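Local coordinates for protein transcription regulator (Lactobacillus plantarum WCFS1, PDB 3CLK) that probably regulates transcription as a dimeric DNA-binding protein whose periplasmic-binding-protein-like core is likely to sense a small effector molecule, at residues I69-A75 with P90-M96; R102-D108 with I262-I268; A197-L201 with T229-L233. All blocks are in the same frame, centred on the assembly; numbering follows the deposited sequence.

Contact 1: I69-A75 with P90-M96; sequences ILLLSIA and PYCFLSM
From I69 to L72 and from Y91 to L94 two parallel strands run side by side, their axes 4.5 Å apart and 20° from parallel, joined by five backbone hydrogen bonds that alternate across the gap. The straightest is L94 N to L71 O (2.7 Å), whose donor stands above the carbonyl plane; S73 N to L94 O continues the pairing just past the strand. On one face L71 meets F93: L71 CB lies over the ring in a CH-pi contact, 4.2 Å from the centroid, while the carbonyl oxygen of I74 comes in at the ring edge, 3.2 Å from CE2. On the other face L72 and L94 lie alongside each other, pointing the same way. Branched aliphatic residues suit a strand covered on both faces. Beyond the strands, selenomethionine M96 has its CG anti to the backbone N (chi1 -178°), and a bend at chi3 carries CE to 3.5 Å from S73 OG; water bridges S73 OG and S95 O. The pair belongs to a right-handed beta-alpha-beta unit whose helix 78-86 packs on I69, L71 and Y91 through L84, while helix 22-34 covers L70, L72 and L94, and strand 11-15 flanks 69-72.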
# COMPACT_ATOMS: atom_id res chain seq x y z
N ILE B 69 5.10 16.24 -16.19
CA ILE B 69 5.05 15.93 -14.77
C ILE B 69 3.63 15.72 -14.28
O ILE B 69 2.75 16.54 -14.54
CB ILE B 69 5.68 17.07 -13.93
CG1 ILE B 69 7.14 17.28 -14.36
CG2 ILE B 69 5.63 16.71 -12.44
CD1 ILE B 69 7.83 18.39 -13.61
N LEU B 70 3.41 14.61 -13.59
CA LEU B 70 2.10 14.29 -13.03
C LEU B 70 2.24 14.33 -11.51
O LEU B 70 3.12 13.69 -10.94
CB LEU B 70 1.66 12.89 -13.48
CG LEU B 70 1.52 12.71 -15.00
CD1 LEU B 70 1.20 11.24 -15.31
CD2 LEU B 70 0.41 13.61 -15.51
N LEU B 71 1.38 15.10 -10.85
CA LEU B 71 1.46 15.20 -9.39
C LEU B 71 0.29 14.48 -8.74
O LEU B 71 -0.85 14.93 -8.81
CB LEU B 71 1.51 16.68 -8.96
CG LEU B 71 2.70 17.46 -9.52
CD1 LEU B 71 2.33 18.05 -10.88
CD2 LEU B 71 3.11 18.56 -8.57
N LEU B 72 0.60 13.35 -8.11
CA LEU B 72 -0.39 12.52 -7.45
C LEU B 72 -0.79 13.05 -6.09
O LEU B 72 -0.14 12.78 -5.08
CB LEU B 72 0.14 11.09 -7.30
CG LEU B 72 0.60 10.37 -8.57
CD1 LEU B 72 0.63 8.86 -8.31
CD2 LEU B 72 -0.35 10.67 -9.71
N SER B 73 -1.88 13.81 -6.07
CA SER B 73 -2.41 14.38 -4.85
C SER B 73 -1.34 15.05 -3.99
O SER B 73 -1.15 14.69 -2.83
CB SER B 73 -3.10 13.28 -4.04
OG SER B 73 -3.91 13.84 -3.02
N ILE B 74 -0.64 16.02 -4.57
CA ILE B 74 0.39 16.76 -3.84
C ILE B 74 -0.06 18.21 -3.69
O ILE B 74 -0.43 18.87 -4.67
CB ILE B 74 1.76 16.74 -4.58
CG1 ILE B 74 2.62 15.59 -4.07
CG2 ILE B 74 2.50 18.06 -4.37
CD1 ILE B 74 2.15 14.23 -4.48
N ALA B 75 -0.04 18.71 -2.46
CA ALA B 75 -0.44 20.08 -2.18
C ALA B 75 0.80 20.97 -2.17
O ALA B 75 1.45 21.14 -1.13
CB ALA B 75 -1.16 20.16 -0.84
N PRO B 90 5.10 20.67 -19.14
CA PRO B 90 3.69 20.28 -19.09
C PRO B 90 3.42 19.54 -17.78
O PRO B 90 4.18 18.66 -17.40
CB PRO B 90 3.54 19.36 -20.30
CG PRO B 90 4.55 19.92 -21.26
CD PRO B 90 5.74 20.18 -20.37
N TYR B 91 2.35 19.90 -17.08
CA TYR B 91 2.05 19.23 -15.83
C TYR B 91 0.55 19.12 -15.59
O TYR B 91 -0.24 19.86 -16.17
CB TYR B 91 2.71 19.97 -14.66
CG TYR B 91 2.02 21.27 -14.30
CD1 TYR B 91 0.97 21.29 -13.38
CD2 TYR B 91 2.38 22.47 -14.92
CE1 TYR B 91 0.29 22.47 -13.09
CE2 TYR B 91 1.69 23.66 -14.65
CZ TYR B 91 0.65 23.64 -13.73
OH TYR B 91 -0.04 24.80 -13.44
N CYS B 92 0.17 18.17 -14.73
CA CYS B 92 -1.23 17.94 -14.39
C CYS B 92 -1.29 17.25 -13.04
O CYS B 92 -0.49 16.35 -12.76
CB CYS B 92 -1.89 17.07 -15.46
SG CYS B 92 -3.70 16.91 -15.30
N PHE B 93 -2.22 17.69 -12.20
CA PHE B 93 -2.40 17.09 -10.88
C PHE B 93 -3.40 15.93 -10.99
O PHE B 93 -4.38 16.02 -11.73
CB PHE B 93 -2.94 18.12 -9.88
CG PHE B 93 -1.91 19.12 -9.43
CD1 PHE B 93 -1.52 20.17 -10.25
CD2 PHE B 93 -1.33 19.01 -8.17
CE1 PHE B 93 -0.56 21.10 -9.83
CE2 PHE B 93 -0.38 19.94 -7.73
CZ PHE B 93 0.01 20.98 -8.56
N LEU B 94 -3.15 14.86 -10.24
CA LEU B 94 -4.03 13.70 -10.24
C LEU B 94 -4.58 13.43 -8.83
O LEU B 94 -3.87 13.59 -7.83
CB LEU B 94 -3.29 12.44 -10.73
CG LEU B 94 -2.66 12.46 -12.13
CD1 LEU B 94 -2.03 11.11 -12.44
CD2 LEU B 94 -3.73 12.81 -13.16
N SER B 95 -5.85 13.03 -8.78
CA SER B 95 -6.54 12.70 -7.54
C SER B 95 -6.75 13.87 -6.58
O SER B 95 -6.95 13.67 -5.38
CB SER B 95 -5.79 11.58 -6.82
OG SER B 95 -6.68 10.79 -6.06
N MSE B 96 -6.72 15.09 -7.11
CA MSE B 96 -6.92 16.28 -6.29
C MSE B 96 -7.48 17.43 -7.13
O MSE B 96 -7.00 17.69 -8.23
CB MSE B 96 -5.59 16.70 -5.65
CG MSE B 96 -5.67 17.92 -4.74
SE MSE B 96 -3.93 18.41 -4.02
CE MSE B 96 -3.93 17.26 -2.46
O HOH W 1 -6.91 14.98 -2.89

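Contact 2: R102-D108 with I262-I268; sequences RPFISSD and IVSQQFI
With chi1 at 73°, F104 CG sits between its backbone N and carbonyl carbon, and this swings the ring over toward Q265, whose CG is anti to the carbonyl carbon (chi1 -57°) and whose chain then extends across the ring. Q265 CB rests over one face, 4.0 Å from the centroid, and NE2 continues to R102 O in a nearly straight bond of 2.8 Å. A glutamine suits this place because its methylenes can lie on an aromatic ring while its amide, which also reaches D100 O, binds backbone oxygens. F104 and F267 meet obliquely, CE1 to CE1 3.7 Å. The F267 ring takes D108 CA over one face, 3.9 Å from its centroid, and S106 O at its edge. D108 OD1 meanwhile caps D111 N at the next helix. On the reverse face I105, which also packs on T246 and Q250 of helix 240-256, touches I268 through CG2 to CG1 at 3.8 Å. Four backbone bonds, from F104 N to S264 O through I268 N to S106 O (2.7 Å), knit the strands in parallel. A late segment thus pairs with strand 104-106 as the sheet's outermost strand, the crossing between lobes characteristic of the periplasmic-binding-protein fold.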
# COMPACT_ATOMS: atom_id res chain seq x y z
N ARG B 102 -5.82 25.68 -12.18
CA ARG B 102 -4.71 24.74 -12.26
C ARG B 102 -5.25 23.46 -12.90
O ARG B 102 -6.35 23.02 -12.59
CB ARG B 102 -4.24 24.45 -10.84
CG ARG B 102 -3.02 23.58 -10.69
CD ARG B 102 -2.74 23.41 -9.21
NE ARG B 102 -3.27 24.52 -8.42
CZ ARG B 102 -2.89 24.82 -7.19
NH1 ARG B 102 -1.96 24.09 -6.59
NH2 ARG B 102 -3.43 25.85 -6.55
N PRO B 103 -4.49 22.85 -13.83
CA PRO B 103 -4.97 21.63 -14.48
C PRO B 103 -4.98 20.44 -13.52
O PRO B 103 -4.02 20.20 -12.79
CB PRO B 103 -3.98 21.44 -15.62
CG PRO B 103 -2.71 22.01 -15.05
CD PRO B 103 -3.19 23.27 -14.38
N PHE B 104 -6.08 19.69 -13.52
CA PHE B 104 -6.17 18.53 -12.65
C PHE B 104 -7.15 17.49 -13.18
O PHE B 104 -8.01 17.79 -13.99
CB PHE B 104 -6.58 18.95 -11.23
CG PHE B 104 -8.02 19.37 -11.09
CD1 PHE B 104 -9.05 18.42 -11.12
CD2 PHE B 104 -8.36 20.71 -10.90
CE1 PHE B 104 -10.37 18.80 -10.96
CE2 PHE B 104 -9.68 21.10 -10.74
CZ PHE B 104 -10.69 20.14 -10.77
N ILE B 105 -6.96 16.26 -12.73
CA ILE B 105 -7.81 15.15 -13.09
C ILE B 105 -8.06 14.42 -11.78
O ILE B 105 -7.11 13.97 -11.12
CB ILE B 105 -7.11 14.18 -14.05
CG1 ILE B 105 -6.82 14.90 -15.37
CG2 ILE B 105 -7.98 12.94 -14.25
CD1 ILE B 105 -5.93 14.09 -16.30
N SER B 106 -9.33 14.33 -11.38
CA SER B 106 -9.68 13.67 -10.13
C SER B 106 -11.17 13.39 -10.09
O SER B 106 -11.87 13.58 -11.08
CB SER B 106 -9.31 14.56 -8.94
OG SER B 106 -10.09 15.74 -8.94
N SER B 107 -11.63 12.93 -8.93
CA SER B 107 -13.04 12.64 -8.73
C SER B 107 -13.72 13.92 -8.27
O SER B 107 -13.05 14.88 -7.87
CB SER B 107 -13.23 11.58 -7.64
OG SER B 107 -12.68 10.33 -8.01
N ASP B 108 -15.04 13.94 -8.35
CA ASP B 108 -15.81 15.08 -7.89
C ASP B 108 -15.96 14.82 -6.40
O ASP B 108 -16.84 14.05 -5.99
CB ASP B 108 -17.18 15.11 -8.56
CG ASP B 108 -17.99 16.31 -8.17
OD1 ASP B 108 -17.94 16.72 -6.98
OD2 ASP B 108 -18.69 16.86 -9.03
N ILE B 262 -0.85 22.07 -20.41
CA ILE B 262 -2.14 21.46 -20.11
C ILE B 262 -2.97 22.42 -19.27
O ILE B 262 -2.49 22.96 -18.28
CB ILE B 262 -1.93 20.13 -19.34
CG1 ILE B 262 -0.98 19.22 -20.13
CG2 ILE B 262 -3.27 19.44 -19.12
CD1 ILE B 262 -0.70 17.89 -19.46
N VAL B 263 -4.23 22.64 -19.66
CA VAL B 263 -5.08 23.57 -18.92
C VAL B 263 -6.45 23.01 -18.54
O VAL B 263 -7.25 23.71 -17.92
CB VAL B 263 -5.32 24.87 -19.72
CG1 VAL B 263 -3.99 25.51 -20.09
CG2 VAL B 263 -6.13 24.56 -20.98
N SER B 264 -6.71 21.75 -18.88
CA SER B 264 -8.00 21.16 -18.56
C SER B 264 -8.15 20.66 -17.13
O SER B 264 -7.18 20.22 -16.50
CB SER B 264 -8.31 20.01 -19.53
OG SER B 264 -7.35 18.98 -19.40
N GLN B 265 -9.37 20.74 -16.62
CA GLN B 265 -9.72 20.26 -15.29
C GLN B 265 -10.83 19.26 -15.55
O GLN B 265 -11.86 19.60 -16.15
CB GLN B 265 -10.24 21.41 -14.42
CG GLN B 265 -9.27 22.58 -14.28
CD GLN B 265 -9.77 23.62 -13.31
OE1 GLN B 265 -10.92 24.05 -13.38
NE2 GLN B 265 -8.90 24.05 -12.39
N GLN B 266 -10.64 18.02 -15.11
CA GLN B 266 -11.62 16.97 -15.38
C GLN B 266 -12.01 16.12 -14.17
O GLN B 266 -11.21 15.91 -13.26
CB GLN B 266 -11.05 16.07 -16.47
CG GLN B 266 -12.05 15.26 -17.25
CD GLN B 266 -11.37 14.38 -18.27
OE1 GLN B 266 -10.38 14.77 -18.88
NE2 GLN B 266 -11.91 13.17 -18.47
N PHE B 267 -13.25 15.64 -14.17
CA PHE B 267 -13.74 14.79 -13.09
C PHE B 267 -13.96 13.38 -13.62
O PHE B 267 -14.64 13.19 -14.63
CB PHE B 267 -15.08 15.30 -12.54
CG PHE B 267 -14.96 16.49 -11.63
CD1 PHE B 267 -13.86 16.62 -10.77
CD2 PHE B 267 -15.97 17.44 -11.58
CE1 PHE B 267 -13.78 17.69 -9.88
CE2 PHE B 267 -15.89 18.52 -10.69
CZ PHE B 267 -14.80 18.64 -9.84
N ILE B 268 -13.39 12.40 -12.93
CA ILE B 268 -13.56 11.01 -13.32
C ILE B 268 -14.68 10.48 -12.44
O ILE B 268 -14.61 10.57 -11.21
CB ILE B 268 -12.28 10.19 -13.07
CG1 ILE B 268 -11.09 10.82 -13.81
CG2 ILE B 268 -12.48 8.75 -13.53
CD1 ILE B 268 -11.20 10.75 -15.33
O HOH W 2 -13.16 8.38 -10.09
O HOH W 3 -16.26 11.56 -9.48

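Contact 3: A197-L201 with T229-L233; sequences AIGIL and TRPQL
L201 and I198 of helix 194-206 meet T229 obliquely, in the second alpha/beta lobe of this periplasmic-binding-protein-like fold, where the helix packs against the loop leading into strand 234-237. The helix contributes aliphatic carbons alone, which rest on the threonine methyl, on L233 and, at L201, on oxygens of the loop; the segments share no hydrogen bond. I198 sets CG1 against the methyl of T229, CG1 to CG2 3.5 Å, a tight pair, with CD1 close behind. One turn on, L201 has its CG anti to the backbone N (chi1 -164°), which brings CD1 against a different flank of the threonine, 3.7 Å from T229 CB and close to OG1 and P231 O. L233 enters at about a right angle to I198 and places CD1 against A197 CB (3.5 Å), where a small alanine lets the leucine come close to the helix. Threonine suits its position by being two-sided, its methyl given to the helix and its hydroxyl to its own loop. A valine in its place would probably keep the packing on I198 but leave the oxygen of P231 without its hydroxyl mate, freeing the turn about the cis peptide before P231 to shift. The dimer partner is close, since I228 of the second subunit packs on I198. R230 turns back on the loop, its NE giving a hydrogen bond to T229 O (2.7 Å), and T229 OG1 donates to P231 O at 2.9 Å.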
# COMPACT_ATOMS: atom_id res chain seq x y z
N ALA B 197 -11.56 3.59 7.41
CA ALA B 197 -12.67 2.67 7.60
C ALA B 197 -12.24 1.44 8.41
O ALA B 197 -13.00 0.93 9.23
CB ALA B 197 -13.22 2.23 6.26
N ILE B 198 -11.03 0.96 8.18
CA ILE B 198 -10.59 -0.21 8.91
C ILE B 198 -10.44 0.15 10.39
O ILE B 198 -10.81 -0.65 11.25
CB ILE B 198 -9.27 -0.77 8.34
CG1 ILE B 198 -9.46 -1.14 6.86
CG2 ILE B 198 -8.86 -2.04 9.09
CD1 ILE B 198 -8.22 -1.71 6.22
N GLY B 199 -9.95 1.36 10.68
CA GLY B 199 -9.81 1.78 12.07
C GLY B 199 -11.18 1.87 12.75
O GLY B 199 -11.36 1.45 13.90
N ILE B 200 -12.14 2.43 12.04
CA ILE B 200 -13.50 2.55 12.56
C ILE B 200 -14.03 1.15 12.83
O ILE B 200 -14.59 0.87 13.89
CB ILE B 200 -14.44 3.22 11.53
CG1 ILE B 200 -14.04 4.68 11.33
CG2 ILE B 200 -15.90 3.11 11.99
CD1 ILE B 200 -14.74 5.35 10.16
N LEU B 201 -13.84 0.27 11.84
CA LEU B 201 -14.30 -1.11 11.91
C LEU B 201 -13.75 -1.87 13.10
O LEU B 201 -14.49 -2.56 13.82
CB LEU B 201 -13.89 -1.84 10.62
CG LEU B 201 -14.56 -3.19 10.29
CD1 LEU B 201 -13.99 -3.75 8.97
CD2 LEU B 201 -14.33 -4.17 11.40
N THR B 229 -10.72 -6.84 4.88
CA THR B 229 -11.28 -6.77 6.22
C THR B 229 -12.52 -7.65 6.30
O THR B 229 -13.09 -8.02 5.28
CB THR B 229 -11.69 -5.34 6.61
OG1 THR B 229 -12.65 -4.84 5.66
CG2 THR B 229 -10.48 -4.43 6.60
N ARG B 230 -12.92 -8.00 7.51
CA ARG B 230 -14.11 -8.81 7.73
C ARG B 230 -15.04 -8.04 8.66
O ARG B 230 -14.73 -7.85 9.83
CB ARG B 230 -13.75 -10.15 8.38
CG ARG B 230 -12.92 -11.08 7.51
CD ARG B 230 -13.64 -11.47 6.22
NE ARG B 230 -13.16 -10.69 5.08
CZ ARG B 230 -12.95 -11.18 3.86
NH1 ARG B 230 -13.19 -12.45 3.60
NH2 ARG B 230 -12.49 -10.39 2.91
N PRO B 231 -16.20 -7.59 8.14
CA PRO B 231 -16.67 -7.78 6.77
C PRO B 231 -15.96 -6.91 5.74
O PRO B 231 -15.36 -5.89 6.09
CB PRO B 231 -18.15 -7.44 6.87
CG PRO B 231 -18.14 -6.30 7.86
CD PRO B 231 -17.17 -6.81 8.93
N GLN B 232 -16.03 -7.30 4.47
CA GLN B 232 -15.43 -6.52 3.41
C GLN B 232 -16.19 -5.21 3.30
O GLN B 232 -17.42 -5.18 3.37
CB GLN B 232 -15.46 -7.29 2.09
CG GLN B 232 -14.64 -8.57 2.16
CD GLN B 232 -14.28 -9.13 0.80
OE1 GLN B 232 -15.14 -9.33 -0.06
NE2 GLN B 232 -12.99 -9.38 0.59
N LEU B 233 -15.45 -4.12 3.13
CA LEU B 233 -16.03 -2.78 3.09
C LEU B 233 -16.73 -2.30 1.82
O LEU B 233 -16.15 -2.33 0.73
CB LEU B 233 -14.95 -1.75 3.44
CG LEU B 233 -14.40 -1.73 4.87
CD1 LEU B 233 -13.04 -1.03 4.88
CD2 LEU B 233 -15.38 -1.03 5.78

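Contacts 1 and 2 lie in one parallel sheet and meet directly: strand 91-94 and strand 104-106 are neighbours, with F93 O and I105 N 2.8 Å apart, a probable hydrogen bond. Contact 1 is in the interior of that sheet and mostly buried; contact 2 is at its edge, where one strand is outermost, so exposed glutamine and phenylalanine replace most of the leucines. Both rely on backbone hydrogen bonding. Contact 3, some 29 and 30 Å away between centres, belongs to the other lobe and joins a helix to a loop by packing of aliphatic side chains, without a hydrogen bond between the segments, next to the second subunit. Along the chain it is nested inside the loop that contact 2 closes.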